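Local coordinates for putative electron transport related protein (Corynebacterium diphtheriae, PDB 4PQ1) that probably catalyses thiol-disulfide exchange, acting as a thioredoxin-like, DsbF-type oxidoreductase with a CxxC disulfide, at residues 82-87 / 109-114. Residues are numbered along the deposited sequence; the frame is centred on the assembly and turned at random.
Sequences INVRDY and PPFKTA
The ring of F111 is sandwiched between V84 and A114. On one face sits V84 CG1, a CH-pi contact 3.8 Å from the ring centroid but displaced toward the rim, so that it comes within 3.4 Å of F111 CG; on the opposite face A114 CB lies over the ring centre. F111 CG, anti to its backbone N (chi1 -160°), is the ring atom nearest that methyl. I82, its side chain crossing F111 at about a right angle, brings CG2 to 4.0 Å from F111 CE1, while the far end of I82 meets T113 tip to tip, CD1 to CG2 at 3.6 Å. The Y87 ring has the carbonyl carbon of R85 over the centre of one face, and P109 CB touches its CD1 obliquely at 3.6 Å.

One hydrogen bond joins the two backbones: R85 N donates to P109 O over 2.7 Å, 15° from the carbonyl plane. Within 82-87 itself, N83 ND2 spans R85 to donate to D86 OD2 at 2.8 Å, in the plane of the amide and on the anti lone pair of the carboxylate. Q54 N also donates to D86 OD2, and V84 O accepts from W55 NE1, tying this turn to the segment just before the C56-C59 disulfide.

The contact thus joins the end of strand 77-83, which lies between strand 46-52 and edge strand 105-107, to the loop leading into helix 113-116 of the thioredoxin-like fold. Apolar packing and a single backbone hydrogen bond hold the segments together, whereas buried D86, its OD2 taking two bonds, may help to fix the loop before the C56-C59 pair, the probable redox centre.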
loop_
_atom_site.group_PDB
_atom_site.type_symbol
_atom_site.label_atom_id
_atom_site.label_comp_id
_atom_site.label_asym_id
_atom_site.label_seq_id
_atom_site.Cartn_x
_atom_site.Cartn_y
_atom_site.Cartn_z
ATOM N N ILE A 82 3.478 2.055 3.427
ATOM C CA ILE A 82 4.501 3.009 3.029
ATOM C C ILE A 82 4.307 4.252 3.900
ATOM O O ILE A 82 3.455 5.096 3.630
ATOM C CB ILE A 82 4.413 3.343 1.525
ATOM C CG1 ILE A 82 4.593 2.068 0.702
ATOM C CG2 ILE A 82 5.447 4.392 1.123
ATOM C CD1 ILE A 82 4.429 2.276 -0.777
ATOM N N ASN A 83 5.097 4.343 4.958
ATOM C CA ASN A 83 4.969 5.415 5.942
ATOM C C ASN A 83 5.595 6.691 5.395
ATOM O O ASN A 83 6.814 6.748 5.173
ATOM C CB ASN A 83 5.613 4.957 7.257
ATOM C CG ASN A 83 5.638 6.036 8.335
ATOM O OD1 ASN A 83 6.701 6.357 8.852
ATOM N ND2 ASN A 83 4.480 6.590 8.673
ATOM N N VAL A 84 4.763 7.694 5.104
ATOM C CA VAL A 84 5.284 8.930 4.525
ATOM C C VAL A 84 5.091 10.118 5.495
ATOM O O VAL A 84 4.193 10.100 6.331
ATOM C CB VAL A 84 4.622 9.246 3.155
ATOM C CG1 VAL A 84 4.767 8.038 2.190
ATOM C CG2 VAL A 84 3.155 9.623 3.320
ATOM N N ARG A 85 5.965 11.118 5.391
ATOM C CA ARG A 85 5.806 12.389 6.110
ATOM C C ARG A 85 5.805 12.220 7.624
ATOM O O ARG A 85 5.389 13.109 8.363
ATOM C CB ARG A 85 4.524 13.098 5.676
ATOM C CG ARG A 85 4.719 14.095 4.562
ATOM C CD ARG A 85 3.417 14.403 3.824
ATOM N NE ARG A 85 3.650 14.232 2.403
ATOM C CZ ARG A 85 2.724 14.000 1.484
ATOM N NH1 ARG A 85 1.436 13.919 1.801
ATOM N NH2 ARG A 85 3.110 13.853 0.225
ATOM N N ASP A 86 6.279 11.070 8.076
ATOM C CA ASP A 86 6.575 10.868 9.478
ATOM C C ASP A 86 8.078 11.025 9.653
ATOM O O ASP A 86 8.838 10.058 9.560
ATOM C CB ASP A 86 6.083 9.503 9.951
ATOM C CG ASP A 86 4.759 9.593 10.677
ATOM O OD1 ASP A 86 4.599 10.538 11.476
ATOM O OD2 ASP A 86 3.884 8.724 10.457
ATOM N N TYR A 87 8.496 12.267 9.874
ATOM C CA TYR A 87 9.912 12.608 9.945
ATOM C C TYR A 87 10.520 12.189 11.266
ATOM O O TYR A 87 11.738 12.082 11.397
ATOM C CB TYR A 87 10.106 14.101 9.713
ATOM C CG TYR A 87 9.520 14.535 8.399
ATOM C CD1 TYR A 87 10.002 14.021 7.197
ATOM C CD2 TYR A 87 8.464 15.434 8.350
ATOM C CE1 TYR A 87 9.445 14.401 5.972
ATOM C CE2 TYR A 87 7.906 15.823 7.135
ATOM C CZ TYR A 87 8.406 15.307 5.953
ATOM O OH TYR A 87 7.859 15.697 4.752
ATOM N N PRO A 109 9.871 8.858 4.482
ATOM C CA PRO A 109 9.292 10.173 4.813
ATOM C C PRO A 109 8.960 11.057 3.595
ATOM O O PRO A 109 7.923 11.720 3.634
ATOM C CB PRO A 109 10.377 10.831 5.676
ATOM C CG PRO A 109 11.127 9.686 6.274
ATOM C CD PRO A 109 11.116 8.594 5.226
ATOM N N PRO A 110 9.799 11.067 2.537
ATOM C CA PRO A 110 9.417 12.002 1.473
ATOM C C PRO A 110 8.651 11.326 0.327
ATOM O O PRO A 110 8.425 11.942 -0.712
ATOM C CB PRO A 110 10.762 12.525 0.986
ATOM C CG PRO A 110 11.675 11.349 1.147
ATOM C CD PRO A 110 11.183 10.584 2.361
ATOM N N PHE A 111 8.275 10.071 0.533
ATOM C CA PHE A 111 7.440 9.329 -0.395
ATOM C C PHE A 111 8.108 9.194 -1.775
ATOM O O PHE A 111 7.481 9.386 -2.811
ATOM C CB PHE A 111 6.047 9.988 -0.478
ATOM C CG PHE A 111 4.965 9.073 -1.020
ATOM C CD1 PHE A 111 5.235 7.742 -1.311
ATOM C CD2 PHE A 111 3.659 9.525 -1.155
ATOM C CE1 PHE A 111 4.252 6.917 -1.794
ATOM C CE2 PHE A 111 2.660 8.682 -1.626
ATOM C CZ PHE A 111 2.957 7.385 -1.949
ATOM N N LYS A 112 9.389 8.839 -1.762
ATOM C CA LYS A 112 10.131 8.660 -2.985
ATOM C C LYS A 112 9.565 7.467 -3.757
ATOM O O LYS A 112 9.670 7.402 -4.986
ATOM C CB LYS A 112 11.624 8.473 -2.692
ATOM C CG LYS A 112 12.365 9.768 -2.363
ATOM C CD LYS A 112 13.805 9.495 -1.943
ATOM C CE LYS A 112 14.575 10.793 -1.745
ATOM N NZ LYS A 112 14.546 11.663 -2.958
ATOM N N THR A 113 8.945 6.543 -3.024
ATOM C CA THR A 113 8.325 5.345 -3.595
ATOM C C THR A 113 7.258 5.676 -4.634
ATOM O O THR A 113 6.979 4.880 -5.536
ATOM C CB THR A 113 7.680 4.479 -2.492
ATOM O OG1 THR A 113 8.684 4.070 -1.566
ATOM C CG2 THR A 113 7.050 3.236 -3.072
ATOM N N ALA A 114 6.664 6.857 -4.515
ATOM C CA ALA A 114 5.614 7.261 -5.445
ATOM C C ALA A 114 6.128 7.209 -6.878
ATOM O O ALA A 114 5.381 6.898 -7.800
ATOM C CB ALA A 114 5.104 8.660 -5.108
#